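Local coordinates for SusD homolog (Bacteroides thetaiotaomicron VPI-5482, PDB 3IV0), which has no established function but, as a SusD-family protein, probably binds glycans at the outer membrane for uptake by a partner transporter, at residues Y67-D72 with C445-T450; R140-V145 with G475-W480; N213-Q218 with G457-P462; K438-N443 with T452-G457. All coordinates share one frame; numbering follows the deposited sequence.

Interaction 1 of 4, residues Y67-D72 with C445-T450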
loop_
_atom_site.group_PDB
_atom_site.type_symbol
_atom_site.label_atom_id
_atom_site.label_comp_id
_atom_site.label_asym_id
_atom_site.label_seq_id
_atom_site.Cartn_x
_atom_site.Cartn_y
_atom_site.Cartn_z
ATOM N N TYR A 67 -20.518 4.802 0.313
ATOM C CA TYR A 67 -20.451 3.399 0.683
ATOM C C TYR A 67 -19.100 3.054 1.311
ATOM O O TYR A 67 -19.034 2.385 2.365
ATOM C CB TYR A 67 -20.711 2.506 -0.512
ATOM C CG TYR A 67 -22.088 2.637 -1.140
ATOM C CD1 TYR A 67 -23.225 2.961 -0.404
ATOM C CD2 TYR A 67 -22.250 2.364 -2.483
ATOM C CE1 TYR A 67 -24.475 3.039 -1.028
ATOM C CE2 TYR A 67 -23.472 2.426 -3.088
ATOM C CZ TYR A 67 -24.570 2.766 -2.364
ATOM O OH TYR A 67 -25.782 2.809 -3.021
ATOM N N LEU A 68 -18.010 3.492 0.702
ATOM C CA LEU A 68 -16.692 3.240 1.284
ATOM C C LEU A 68 -16.537 3.901 2.628
ATOM O O LEU A 68 -16.108 3.258 3.598
ATOM C CB LEU A 68 -15.594 3.689 0.319
ATOM C CG LEU A 68 -15.469 2.768 -0.884
ATOM C CD1 LEU A 68 -14.698 3.460 -1.982
ATOM C CD2 LEU A 68 -14.825 1.419 -0.506
ATOM N N ALA A 69 -16.918 5.169 2.711
ATOM C CA ALA A 69 -16.804 5.922 3.959
ATOM C C ALA A 69 -17.500 5.233 5.114
ATOM O O ALA A 69 -17.036 5.290 6.251
ATOM C CB ALA A 69 -17.397 7.335 3.786
ATOM N N ASN A 70 -18.630 4.622 4.805
ATOM C CA ASN A 70 -19.520 4.012 5.787
ATOM C C ASN A 70 -19.362 2.526 5.943
ATOM O O ASN A 70 -20.113 1.877 6.673
ATOM C CB ASN A 70 -20.969 4.307 5.409
ATOM C CG ASN A 70 -21.318 5.778 5.491
ATOM O OD1 ASN A 70 -20.746 6.522 6.289
ATOM N ND2 ASN A 70 -22.262 6.202 4.649
ATOM N N ASN A 71 -18.390 1.938 5.233
ATOM C CA ASN A 71 -18.217 0.494 5.259
ATOM C C ASN A 71 -19.475 -0.271 4.842
ATOM O O ASN A 71 -19.688 -1.409 5.275
ATOM C CB ASN A 71 -17.680 0.023 6.625
ATOM C CG ASN A 71 -17.097 -1.374 6.577
ATOM O OD1 ASN A 71 -16.414 -1.722 5.599
ATOM N ND2 ASN A 71 -17.395 -2.205 7.568
ATOM N N ASP A 72 -20.248 0.324 3.922
ATOM C CA ASP A 72 -21.461 -0.286 3.396
ATOM C C ASP A 72 -21.102 -1.100 2.168
ATOM O O ASP A 72 -21.534 -0.793 1.035
ATOM C CB ASP A 72 -22.475 0.821 3.047
ATOM C CG ASP A 72 -23.938 0.331 2.962
ATOM O OD1 ASP A 72 -24.261 -0.885 2.896
ATOM O OD2 ASP A 72 -24.797 1.250 2.913
ATOM N N CYS A 445 -10.639 6.792 14.617
ATOM C CA CYS A 445 -11.301 6.691 13.331
ATOM C C CYS A 445 -12.637 7.404 13.449
ATOM O O CYS A 445 -13.428 7.080 14.341
ATOM C CB CYS A 445 -11.516 5.224 12.975
ATOM S SG CYS A 445 -12.429 4.987 11.410
HETATM N N MSE A 446 -12.906 8.343 12.555
HETATM C CA MSE A 446 -14.130 9.145 12.610
HETATM C C MSE A 446 -15.347 8.338 12.171
HETATM O O MSE A 446 -16.476 8.586 12.606
HETATM C CB MSE A 446 -13.977 10.369 11.708
HETATM C CG MSE A 446 -15.138 11.338 11.784
HETATM SE SE MSE A 446 -14.728 13.152 11.139
HETATM C CE MSE A 446 -14.738 13.983 12.756
ATOM N N ASN A 447 -15.102 7.332 11.329
ATOM C CA ASN A 447 -16.172 6.516 10.742
ATOM C C ASN A 447 -15.900 5.049 11.101
ATOM O O ASN A 447 -15.686 4.212 10.226
ATOM C CB ASN A 447 -16.236 6.651 9.201
ATOM C CG ASN A 447 -16.571 8.053 8.720
ATOM O OD1 ASN A 447 -16.686 9.001 9.488
ATOM N ND2 ASN A 447 -16.708 8.190 7.427
ATOM N N PRO A 448 -15.878 4.724 12.395
ATOM C CA PRO A 448 -15.474 3.386 12.824
ATOM C C PRO A 448 -16.529 2.341 12.503
ATOM O O PRO A 448 -17.716 2.668 12.297
ATOM C CB PRO A 448 -15.377 3.502 14.348
ATOM C CG PRO A 448 -16.372 4.563 14.678
ATOM C CD PRO A 448 -16.303 5.550 13.544
HETATM N N MSE A 449 -16.121 1.082 12.457
HETATM C CA MSE A 449 -17.088 -0.006 12.514
HETATM C C MSE A 449 -17.174 -0.462 13.968
HETATM O O MSE A 449 -16.361 -0.052 14.815
HETATM C CB MSE A 449 -16.679 -1.174 11.593
HETATM C CG MSE A 449 -15.415 -1.916 12.006
HETATM SE SE MSE A 449 -14.804 -3.244 10.733
HETATM C CE MSE A 449 -14.183 -2.076 9.319
ATOM N N THR A 450 -18.082 -1.372 14.292
ATOM C CA THR A 450 -18.117 -1.910 15.640
ATOM C C THR A 450 -17.106 -3.037 15.818
ATOM O O THR A 450 -16.712 -3.722 14.851
ATOM C CB THR A 450 -19.506 -2.435 16.043
ATOM O OG1 THR A 450 -19.763 -3.647 15.355
ATOM C CG2 THR A 450 -20.605 -1.406 15.724
HETATM O O HOH W 1 -17.366 3.321 8.333
HETATM O O HOH W 2 -18.966 1.543 9.792
#

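Interaction 2 of 4, residues R140-V145 with G475-W480. With EDO (1,2-ethanediol), chain D.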
loop_
_atom_site.group_PDB
_atom_site.type_symbol
_atom_site.label_atom_id
_atom_site.label_comp_id
_atom_site.label_asym_id
_atom_site.label_seq_id
_atom_site.Cartn_x
_atom_site.Cartn_y
_atom_site.Cartn_z
ATOM N N ARG A 140 -5.062 -8.783 3.048
ATOM C CA ARG A 140 -5.548 -7.546 3.632
ATOM C C ARG A 140 -6.948 -7.215 3.161
ATOM O O ARG A 140 -7.739 -6.604 3.919
ATOM C CB ARG A 140 -4.653 -6.350 3.308
ATOM C CG ARG A 140 -3.276 -6.336 3.879
ATOM C CD ARG A 140 -2.688 -4.951 3.792
ATOM N NE ARG A 140 -2.644 -4.467 2.416
ATOM C CZ ARG A 140 -2.061 -3.322 2.063
ATOM N NH1 ARG A 140 -1.351 -2.610 2.943
ATOM N NH2 ARG A 140 -2.129 -2.902 0.820
ATOM N N ALA A 141 -7.281 -7.512 1.912
ATOM C CA ALA A 141 -8.593 -7.205 1.386
ATOM C C ALA A 141 -9.641 -8.234 1.717
ATOM O O ALA A 141 -10.793 -7.891 2.004
ATOM C CB ALA A 141 -8.531 -7.003 -0.165
ATOM N N PHE A 142 -9.276 -9.510 1.697
ATOM C CA PHE A 142 -10.268 -10.570 1.711
ATOM C C PHE A 142 -10.215 -11.478 2.923
ATOM O O PHE A 142 -11.155 -12.275 3.124
ATOM C CB PHE A 142 -10.180 -11.423 0.430
ATOM C CG PHE A 142 -10.488 -10.659 -0.839
ATOM C CD1 PHE A 142 -11.794 -10.327 -1.162
ATOM C CD2 PHE A 142 -9.473 -10.295 -1.709
ATOM C CE1 PHE A 142 -12.062 -9.620 -2.305
ATOM C CE2 PHE A 142 -9.757 -9.576 -2.845
ATOM C CZ PHE A 142 -11.048 -9.259 -3.147
ATOM N N GLY A 143 -9.141 -11.423 3.706
ATOM C CA GLY A 143 -9.032 -12.384 4.815
ATOM C C GLY A 143 -8.361 -13.662 4.372
ATOM O O GLY A 143 -7.343 -13.653 3.682
ATOM N N ASP A 144 -8.954 -14.790 4.749
ATOM C CA ASP A 144 -8.492 -16.076 4.275
ATOM C C ASP A 144 -8.525 -16.132 2.736
ATOM O O ASP A 144 -9.462 -15.646 2.112
ATOM C CB ASP A 144 -9.379 -17.201 4.827
ATOM C CG ASP A 144 -9.381 -17.303 6.331
ATOM O OD1 ASP A 144 -8.614 -16.679 7.059
ATOM O OD2 ASP A 144 -10.183 -18.129 6.831
ATOM N N VAL A 145 -7.496 -16.725 2.124
ATOM C CA VAL A 145 -7.417 -16.838 0.681
ATOM C C VAL A 145 -6.852 -18.195 0.285
ATOM O O VAL A 145 -6.051 -18.753 1.011
ATOM C CB VAL A 145 -6.560 -15.709 0.053
ATOM C CG1 VAL A 145 -7.171 -14.336 0.309
ATOM C CG2 VAL A 145 -5.124 -15.755 0.505
ATOM N N GLY A 475 -15.636 -20.487 0.287
ATOM C CA GLY A 475 -16.752 -19.898 0.987
ATOM C C GLY A 475 -16.655 -18.377 0.963
ATOM O O GLY A 475 -15.554 -17.806 0.852
ATOM N N LEU A 476 -17.791 -17.696 1.030
ATOM C CA LEU A 476 -17.761 -16.253 0.917
ATOM C C LEU A 476 -17.371 -15.556 2.226
ATOM O O LEU A 476 -17.165 -16.199 3.258
ATOM C CB LEU A 476 -19.104 -15.737 0.412
ATOM C CG LEU A 476 -19.455 -16.196 -1.014
ATOM C CD1 LEU A 476 -20.809 -15.663 -1.377
ATOM C CD2 LEU A 476 -18.423 -15.779 -2.051
ATOM N N ASN A 477 -17.253 -14.233 2.163
ATOM C CA ASN A 477 -17.067 -13.441 3.367
ATOM C C ASN A 477 -18.458 -13.144 3.926
ATOM O O ASN A 477 -19.216 -12.338 3.400
ATOM C CB ASN A 477 -16.210 -12.198 3.104
ATOM C CG ASN A 477 -14.725 -12.506 3.162
ATOM O OD1 ASN A 477 -14.316 -13.429 3.866
ATOM N ND2 ASN A 477 -13.910 -11.734 2.427
ATOM N N LEU A 478 -18.795 -13.869 4.985
ATOM C CA LEU A 478 -20.181 -14.031 5.396
ATOM C C LEU A 478 -20.804 -12.812 6.020
ATOM O O LEU A 478 -22.044 -12.678 6.047
ATOM C CB LEU A 478 -20.308 -15.221 6.330
ATOM C CG LEU A 478 -19.883 -16.542 5.679
ATOM C CD1 LEU A 478 -20.027 -17.687 6.651
ATOM C CD2 LEU A 478 -20.720 -16.785 4.422
ATOM N N PHE A 479 -20.001 -11.858 6.497
ATOM C CA PHE A 479 -20.611 -10.653 7.006
ATOM C C PHE A 479 -21.477 -9.986 5.940
ATOM O O PHE A 479 -22.435 -9.274 6.254
ATOM C CB PHE A 479 -19.566 -9.652 7.512
ATOM C CG PHE A 479 -20.176 -8.438 8.159
ATOM C CD1 PHE A 479 -20.717 -8.523 9.437
ATOM C CD2 PHE A 479 -20.260 -7.234 7.514
ATOM C CE1 PHE A 479 -21.289 -7.429 10.017
ATOM C CE2 PHE A 479 -20.833 -6.130 8.114
ATOM C CZ PHE A 479 -21.376 -6.252 9.381
ATOM N N TRP A 480 -21.092 -10.153 4.682
ATOM C CA TRP A 480 -21.764 -9.459 3.574
ATOM C C TRP A 480 -22.871 -10.306 2.947
ATOM O O TRP A 480 -23.443 -9.885 1.954
ATOM C CB TRP A 480 -20.721 -9.061 2.519
ATOM C CG TRP A 480 -19.592 -8.337 3.149
ATOM C CD1 TRP A 480 -18.323 -8.779 3.262
ATOM C CD2 TRP A 480 -19.644 -7.051 3.759
ATOM N NE1 TRP A 480 -17.575 -7.848 3.931
ATOM C CE2 TRP A 480 -18.361 -6.774 4.260
ATOM C CE3 TRP A 480 -20.662 -6.101 3.964
ATOM C CZ2 TRP A 480 -18.064 -5.582 4.947
ATOM C CZ3 TRP A 480 -20.373 -4.959 4.646
ATOM C CH2 TRP A 480 -19.092 -4.689 5.122
HETATM C C1 EDO D . -10.930 -14.051 7.728
HETATM O O1 EDO D . -11.368 -14.405 6.392
HETATM C C2 EDO D . -11.586 -12.776 8.210
HETATM O O2 EDO D . -12.980 -12.886 8.400
#

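Interaction 3 of 4, residues N213-Q218 with G457-P462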
loop_
_atom_site.group_PDB
_atom_site.type_symbol
_atom_site.label_atom_id
_atom_site.label_comp_id
_atom_site.label_asym_id
_atom_site.label_seq_id
_atom_site.Cartn_x
_atom_site.Cartn_y
_atom_site.Cartn_z
ATOM N N ASN A 213 4.473 -8.891 9.436
ATOM C CA ASN A 213 4.576 -9.073 10.889
ATOM C C ASN A 213 3.520 -8.262 11.631
ATOM O O ASN A 213 2.926 -8.738 12.592
ATOM C CB ASN A 213 5.955 -8.675 11.363
ATOM C CG ASN A 213 6.948 -9.818 11.276
ATOM O OD1 ASN A 213 6.859 -10.796 12.033
ATOM N ND2 ASN A 213 7.892 -9.716 10.346
ATOM N N LEU A 214 3.285 -7.020 11.226
ATOM C CA LEU A 214 2.341 -6.164 11.941
ATOM C C LEU A 214 0.892 -6.595 11.736
ATOM O O LEU A 214 0.049 -6.418 12.631
ATOM C CB LEU A 214 2.577 -4.698 11.589
ATOM C CG LEU A 214 3.929 -4.181 12.130
ATOM C CD1 LEU A 214 4.264 -2.850 11.486
ATOM C CD2 LEU A 214 3.867 -4.022 13.658
ATOM N N TRP A 215 0.582 -7.248 10.623
ATOM C CA TRP A 215 -0.722 -7.857 10.430
ATOM C C TRP A 215 -0.832 -9.086 11.331
ATOM O O TRP A 215 -1.893 -9.344 11.912
ATOM C CB TRP A 215 -1.033 -8.173 8.937
ATOM C CG TRP A 215 -1.585 -6.999 8.279
ATOM C CD1 TRP A 215 -0.922 -5.861 7.949
ATOM C CD2 TRP A 215 -2.948 -6.799 7.907
ATOM N NE1 TRP A 215 -1.797 -4.940 7.420
ATOM C CE2 TRP A 215 -3.050 -5.505 7.366
ATOM C CE3 TRP A 215 -4.096 -7.593 7.966
ATOM C CZ2 TRP A 215 -4.274 -4.985 6.921
ATOM C CZ3 TRP A 215 -5.291 -7.090 7.512
ATOM C CH2 TRP A 215 -5.374 -5.807 7.003
ATOM N N LEU A 216 0.239 -9.840 11.474
ATOM C CA LEU A 216 0.241 -11.015 12.385
ATOM C C LEU A 216 0.079 -10.587 13.847
ATOM O O LEU A 216 -0.515 -11.311 14.649
ATOM C CB LEU A 216 1.515 -11.848 12.178
ATOM C CG LEU A 216 1.443 -12.702 10.898
ATOM C CD1 LEU A 216 2.821 -13.191 10.476
ATOM C CD2 LEU A 216 0.535 -13.910 11.096
ATOM N N VAL A 217 0.542 -9.411 14.208
ATOM C CA VAL A 217 0.317 -8.883 15.560
ATOM C C VAL A 217 -1.172 -8.838 15.867
ATOM O O VAL A 217 -1.588 -9.181 16.972
ATOM C CB VAL A 217 0.929 -7.452 15.708
ATOM C CG1 VAL A 217 0.311 -6.712 16.933
ATOM C CG2 VAL A 217 2.435 -7.555 15.832
ATOM N N GLN A 218 -1.996 -8.427 14.905
ATOM C CA GLN A 218 -3.422 -8.283 15.097
ATOM C C GLN A 218 -4.141 -9.625 15.061
ATOM O O GLN A 218 -5.060 -9.873 15.847
ATOM C CB GLN A 218 -4.010 -7.408 13.989
ATOM C CG GLN A 218 -5.522 -7.222 14.063
ATOM C CD GLN A 218 -6.007 -6.600 15.363
ATOM O OE1 GLN A 218 -5.370 -5.692 15.947
ATOM N NE2 GLN A 218 -7.161 -7.064 15.803
ATOM N N GLY A 457 -15.644 -10.272 10.607
ATOM C CA GLY A 457 -15.123 -10.113 9.259
ATOM C C GLY A 457 -15.614 -8.907 8.500
ATOM O O GLY A 457 -15.422 -8.818 7.268
ATOM N N ALA A 458 -16.214 -7.925 9.166
ATOM C CA ALA A 458 -16.667 -6.715 8.491
ATOM C C ALA A 458 -15.547 -5.819 7.982
ATOM O O ALA A 458 -15.823 -4.818 7.329
ATOM C CB ALA A 458 -17.632 -5.890 9.380
ATOM N N TRP A 459 -14.294 -6.144 8.291
ATOM C CA TRP A 459 -13.142 -5.410 7.716
ATOM C C TRP A 459 -12.764 -5.943 6.321
ATOM O O TRP A 459 -11.972 -5.304 5.636
ATOM C CB TRP A 459 -11.944 -5.471 8.660
ATOM C CG TRP A 459 -11.455 -6.836 8.920
ATOM C CD1 TRP A 459 -11.818 -7.636 9.934
ATOM C CD2 TRP A 459 -10.479 -7.593 8.158
ATOM N NE1 TRP A 459 -11.165 -8.833 9.867
ATOM C CE2 TRP A 459 -10.324 -8.827 8.785
ATOM C CE3 TRP A 459 -9.722 -7.333 7.010
ATOM C CZ2 TRP A 459 -9.429 -9.820 8.316
ATOM C CZ3 TRP A 459 -8.843 -8.276 6.588
ATOM C CH2 TRP A 459 -8.726 -9.507 7.201
ATOM N N THR A 460 -13.310 -7.089 5.910
ATOM C CA THR A 460 -12.985 -7.664 4.594
ATOM C C THR A 460 -13.869 -7.073 3.508
ATOM O O THR A 460 -14.916 -6.500 3.801
ATOM C CB THR A 460 -13.173 -9.175 4.558
ATOM O OG1 THR A 460 -14.575 -9.487 4.725
ATOM C CG2 THR A 460 -12.292 -9.855 5.621
ATOM N N TRP A 461 -13.425 -7.194 2.254
ATOM C CA TRP A 461 -14.266 -7.013 1.083
ATOM C C TRP A 461 -15.151 -8.232 0.856
ATOM O O TRP A 461 -14.734 -9.329 1.103
ATOM C CB TRP A 461 -13.383 -6.788 -0.172
ATOM C CG TRP A 461 -12.813 -5.430 -0.255
ATOM C CD1 TRP A 461 -11.824 -4.913 0.516
ATOM C CD2 TRP A 461 -13.249 -4.352 -1.112
ATOM N NE1 TRP A 461 -11.578 -3.617 0.167
ATOM C CE2 TRP A 461 -12.443 -3.242 -0.829
ATOM C CE3 TRP A 461 -14.210 -4.249 -2.134
ATOM C CZ2 TRP A 461 -12.601 -2.024 -1.473
ATOM C CZ3 TRP A 461 -14.370 -3.067 -2.766
ATOM C CH2 TRP A 461 -13.579 -1.957 -2.439
ATOM N N PRO A 462 -16.369 -8.011 0.314
ATOM C CA PRO A 462 -17.101 -9.139 -0.204
ATOM C C PRO A 462 -16.293 -9.855 -1.269
ATOM O O PRO A 462 -15.550 -9.197 -1.989
ATOM C CB PRO A 462 -18.355 -8.498 -0.826
ATOM C CG PRO A 462 -18.471 -7.131 -0.167
ATOM C CD PRO A 462 -17.057 -6.735 0.088
#

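Interaction 4 of 4, residues K438-N443 with T452-G457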
loop_
_atom_site.group_PDB
_atom_site.type_symbol
_atom_site.label_atom_id
_atom_site.label_comp_id
_atom_site.label_asym_id
_atom_site.label_seq_id
_atom_site.Cartn_x
_atom_site.Cartn_y
_atom_site.Cartn_z
ATOM N N LYS A 438 -7.709 -0.134 15.453
ATOM C CA LYS A 438 -8.228 1.202 15.651
ATOM C C LYS A 438 -9.454 1.463 14.791
ATOM O O LYS A 438 -10.134 2.460 14.994
ATOM C CB LYS A 438 -7.140 2.267 15.442
ATOM C CG LYS A 438 -6.165 2.306 16.609
ATOM C CD LYS A 438 -4.988 3.208 16.360
ATOM C CE LYS A 438 -4.272 3.575 17.647
ATOM N NZ LYS A 438 -3.439 2.516 18.233
ATOM N N VAL A 439 -9.740 0.577 13.832
ATOM C CA VAL A 439 -10.881 0.717 12.940
ATOM C C VAL A 439 -12.208 0.667 13.679
ATOM O O VAL A 439 -13.234 1.136 13.143
ATOM C CB VAL A 439 -10.839 -0.300 11.778
ATOM C CG1 VAL A 439 -11.239 -1.731 12.199
ATOM C CG2 VAL A 439 -11.706 0.183 10.569
ATOM N N TYR A 440 -12.202 0.112 14.895
ATOM C CA TYR A 440 -13.439 0.066 15.685
ATOM C C TYR A 440 -13.346 0.976 16.899
ATOM O O TYR A 440 -14.146 0.832 17.830
ATOM C CB TYR A 440 -13.794 -1.378 16.075
ATOM C CG TYR A 440 -12.704 -2.150 16.732
ATOM C CD1 TYR A 440 -12.370 -1.906 18.071
ATOM C CD2 TYR A 440 -12.011 -3.135 16.049
ATOM C CE1 TYR A 440 -11.393 -2.599 18.673
ATOM C CE2 TYR A 440 -11.010 -3.853 16.656
ATOM C CZ TYR A 440 -10.724 -3.584 17.995
ATOM O OH TYR A 440 -9.722 -4.242 18.648
ATOM N N ASN A 441 -12.459 1.971 16.867
ATOM C CA ASN A 441 -12.250 2.885 17.980
ATOM C C ASN A 441 -12.464 4.318 17.520
ATOM O O ASN A 441 -11.694 4.852 16.734
ATOM C CB ASN A 441 -10.832 2.679 18.536
ATOM C CG ASN A 441 -10.606 3.382 19.849
ATOM O OD1 ASN A 441 -11.183 4.440 20.112
ATOM N ND2 ASN A 441 -9.710 2.818 20.657
ATOM N N ARG A 442 -13.532 4.952 18.003
ATOM C CA ARG A 442 -13.855 6.313 17.590
ATOM C C ARG A 442 -12.801 7.356 17.993
ATOM O O ARG A 442 -12.764 8.443 17.434
ATOM C CB ARG A 442 -15.235 6.719 18.127
ATOM C CG ARG A 442 -15.822 7.929 17.442
ATOM C CD ARG A 442 -17.223 8.215 17.965
ATOM N NE ARG A 442 -18.110 7.073 17.746
ATOM C CZ ARG A 442 -18.736 6.807 16.601
ATOM N NH1 ARG A 442 -18.590 7.605 15.553
ATOM N NH2 ARG A 442 -19.519 5.747 16.508
ATOM N N ASN A 443 -11.927 7.003 18.931
ATOM C CA ASN A 443 -10.824 7.896 19.308
ATOM C C ASN A 443 -9.775 8.054 18.192
ATOM O O ASN A 443 -9.009 9.032 18.189
ATOM C CB ASN A 443 -10.143 7.393 20.576
ATOM C CG ASN A 443 -11.061 7.443 21.786
ATOM O OD1 ASN A 443 -11.292 6.440 22.467
ATOM N ND2 ASN A 443 -11.613 8.604 22.029
ATOM N N THR A 452 -17.612 -5.894 17.321
ATOM C CA THR A 452 -18.268 -7.171 17.020
ATOM C C THR A 452 -18.261 -7.405 15.504
ATOM O O THR A 452 -17.951 -8.499 15.052
ATOM C CB THR A 452 -19.706 -7.226 17.530
ATOM O OG1 THR A 452 -19.722 -6.949 18.947
ATOM C CG2 THR A 452 -20.271 -8.601 17.288
ATOM N N ASN A 453 -18.586 -6.379 14.741
ATOM C CA ASN A 453 -18.601 -6.515 13.278
ATOM C C ASN A 453 -17.208 -6.798 12.761
ATOM O O ASN A 453 -17.032 -7.715 11.954
ATOM C CB ASN A 453 -19.219 -5.295 12.634
ATOM C CG ASN A 453 -20.739 -5.237 12.811
ATOM O OD1 ASN A 453 -21.375 -6.230 13.161
ATOM N ND2 ASN A 453 -21.301 -4.112 12.490
ATOM N N PHE A 454 -16.222 -6.104 13.294
ATOM C CA PHE A 454 -14.832 -6.464 12.981
ATOM C C PHE A 454 -14.569 -7.922 13.236
ATOM O O PHE A 454 -13.956 -8.631 12.395
ATOM C CB PHE A 454 -13.908 -5.612 13.826
ATOM C CG PHE A 454 -12.447 -5.888 13.625
ATOM C CD1 PHE A 454 -11.807 -6.859 14.380
ATOM C CD2 PHE A 454 -11.703 -5.140 12.748
ATOM C CE1 PHE A 454 -10.450 -7.077 14.250
ATOM C CE2 PHE A 454 -10.343 -5.363 12.623
ATOM C CZ PHE A 454 -9.722 -6.328 13.349
ATOM N N ASN A 455 -14.982 -8.406 14.401
ATOM C CA ASN A 455 -14.693 -9.772 14.809
ATOM C C ASN A 455 -15.315 -10.822 13.899
ATOM O O ASN A 455 -14.820 -11.942 13.836
ATOM C CB ASN A 455 -15.175 -9.999 16.258
ATOM C CG ASN A 455 -14.348 -9.265 17.287
ATOM O OD1 ASN A 455 -13.194 -8.915 17.042
ATOM N ND2 ASN A 455 -14.916 -9.095 18.487
ATOM N N VAL A 456 -16.399 -10.486 13.222
ATOM C CA VAL A 456 -17.044 -11.397 12.288
ATOM C C VAL A 456 -16.692 -11.042 10.826
ATOM O O VAL A 456 -17.351 -11.523 9.902
ATOM C CB VAL A 456 -18.590 -11.505 12.501
ATOM C CG1 VAL A 456 -18.893 -12.092 13.883
ATOM C CG2 VAL A 456 -19.315 -10.200 12.336
ATOM N N GLY A 457 -15.644 -10.272 10.607
ATOM C CA GLY A 457 -15.123 -10.113 9.259
ATOM C C GLY A 457 -15.614 -8.907 8.500
ATOM O O GLY A 457 -15.422 -8.818 7.268
#

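Interaction 1 of 4, residues Y67-D72 with C445-T450
Asn447 reaches from the loop between helices 429-436 and 451-455 to the C-terminal end of helix 63-69, which closes in a Schellman motif with Asn71 at positive phi. CB of Asn447 lies 3.3 Å from Ala69 O. CG stands anti to the carbonyl carbon (chi1 -63°), which carries the amide across to the helix end. There ND2 donates to Ala69 O at 3.1 Å, the N-H bent to 152°; the oxygen lies close to the amide plane of Asn447, yet the nitrogen sits well above the carbonyl plane of Ala69. ND2 also comes within 3.8 Å of Ala69 CB. A water within bonding distance of Ala69 O and Asn447 O sits between the same residues, so the main chain of Asn447 also faces this helix end. Further along, Asn71 has its amide engaged by Arg51 and by Ala458 O, and the selenomethionine Met449, bent at chi3 (71°), sets CE 3.7 Å from Asn71 ND2.

Interaction 2 of 4, residues R140-V145 with G475-W480
Phe142 O, at the C-terminal end of helix 117-142, is met by Asn477 from the C-terminal tail, a side-chain amide bonded to the last carbonyl of the helix. Along the first segment, Ala141 comes first, with a backbone hydrogen bond to Trp461. At Phe142 the carbonyl takes ND2 of Asn477 at 2.9 Å, with an N-H angle of 159°; the oxygen lies 9° out of the amide plane, while the nitrogen is tilted from the carbonyl plane. The same ND2 sits at the edge of the Phe142 ring, 4.2 Å from Phe142 CB. Gly143 then leaves the helix at positive phi, and a side chain here would run into its own preceding carbonyl. Asp144 N donates almost straight to O1 of a 1,2-ethanediol, probably from the crystallisation liquor, at 2.9 Å. On the tail side, Asn477 ND2 also bonds to Trp461 O and OD1 accepts from Arg159, so both ends of the amide are held. A leucine in place of Asn477 would probably leave Phe142 O and Trp461 O without their shared donor and Arg159 without one acceptor. With chi1 at -84°, CG of Asn477 lies beside its backbone N, which turns ND2 toward Phe142 O.

Interaction 3 of 4, residues N213-Q218 with G457-P462
Gly457 O is gripped twice by Thr460, whose OG1 donates to it at 2.8 Å in the carbonyl plane and whose backbone N donates at 3.0 Å. The backbone bond closes the type I beta turn from Gly457 to Thr460, and the hydroxyl adds a second hold on the same oxygen; the turn presents Trp459 to helix 202-219. There Trp215 meets it, CZ3 to CZ3 at 3.9 Å. The two six-membered rings, with centroids 5.9 Å apart, meet obliquely, planes at 59°. The Trp459 atom lies at the edge of the Trp215 ring, in its plane; Thr460 CG2 meanwhile sits over the centre of one face of the Trp459 ring, 3.6 Å above it, so the turn packs against its own indole. Trp459 has CG wedged between its backbone N and carbonyl carbon (chi1 61°), the rotamer that carries the ring toward the helix. Both tryptophans belong to a buried aromatic cluster joining helix 202-219 to the loop that follows helix 451-455: Trp215 makes an edge-to-face pair with Phe136, and Phe219 and Phe454 meet Trp459. Trp215 also packs against Tyr431, Val434 and Arg435 of helix 429-436. The turn begins where helix 451-455 ends in a Schellman motif, Gly457 being its C-prime residue. From the turn's second position, Ala458 N donates back to Asn453 O.

Interaction 4 of 4, residues K438-N443 with T452-G457
Tyr440 turns its edge onto the face of Phe454 in a T-shaped pair, with ring centroids 5.1 Å apart and planes at 69°. CE2 of Tyr440 stands over the centre of the phenylalanine ring, 3.8 Å above it, while CD2 approaches Phe454 CG at 3.7 Å. Tyr440 has CG between its backbone N and carbonyl carbon, and this chi1 of 52° turns its ring toward helix 451-455, whereas Phe454 extends CG opposite its backbone N (chi1 179°), which takes the ring off that helix toward the loop. Val439 supplies the second touch: CG1 lies 3.5 Å from Phe454 CD2 and 3.8 Å from its CE2, meeting the ring obliquely. Replacing Phe454 by alanine is likely to leave the Tyr440 edge without the face it rests on and open a gap beside Val439 CG1. Beyond the tyrosine, the loop is shaped by an Asx turn in which Asn441 OD1 accepts from Asn443 N at 2.9 Å. Phe454 continues inward onto Val434 of helix 429-436, Phe219 at the end of helix 202-219, and the Trp459 ring, while Val439 rests on Tyr430 and Leu433, so the short helix 451-455 is packed against helices 429-436 and 202-219.

Interactions 2, 3 and 4 rest on buried side chains, although Tyr440 in interaction 4 is partly exposed; interaction 1 is only partly buried and takes in water. The chemistry follows: interactions 1 and 2 each set an asparagine amide against the carbonyl at a helix end, whereas interactions 3 and 4 are aromatic. The last two share Gly457, where helix 451-455 passes into the turn carrying Trp459, and their centres are about 11 Å apart. Interaction 3 also adjoins interaction 2, through Ala141 O and Trp461 N, at 2.7 Å. Interactions 1 and 4 use opposite ends of one loop, Met449 N lying 3.0 Å from Val439 O.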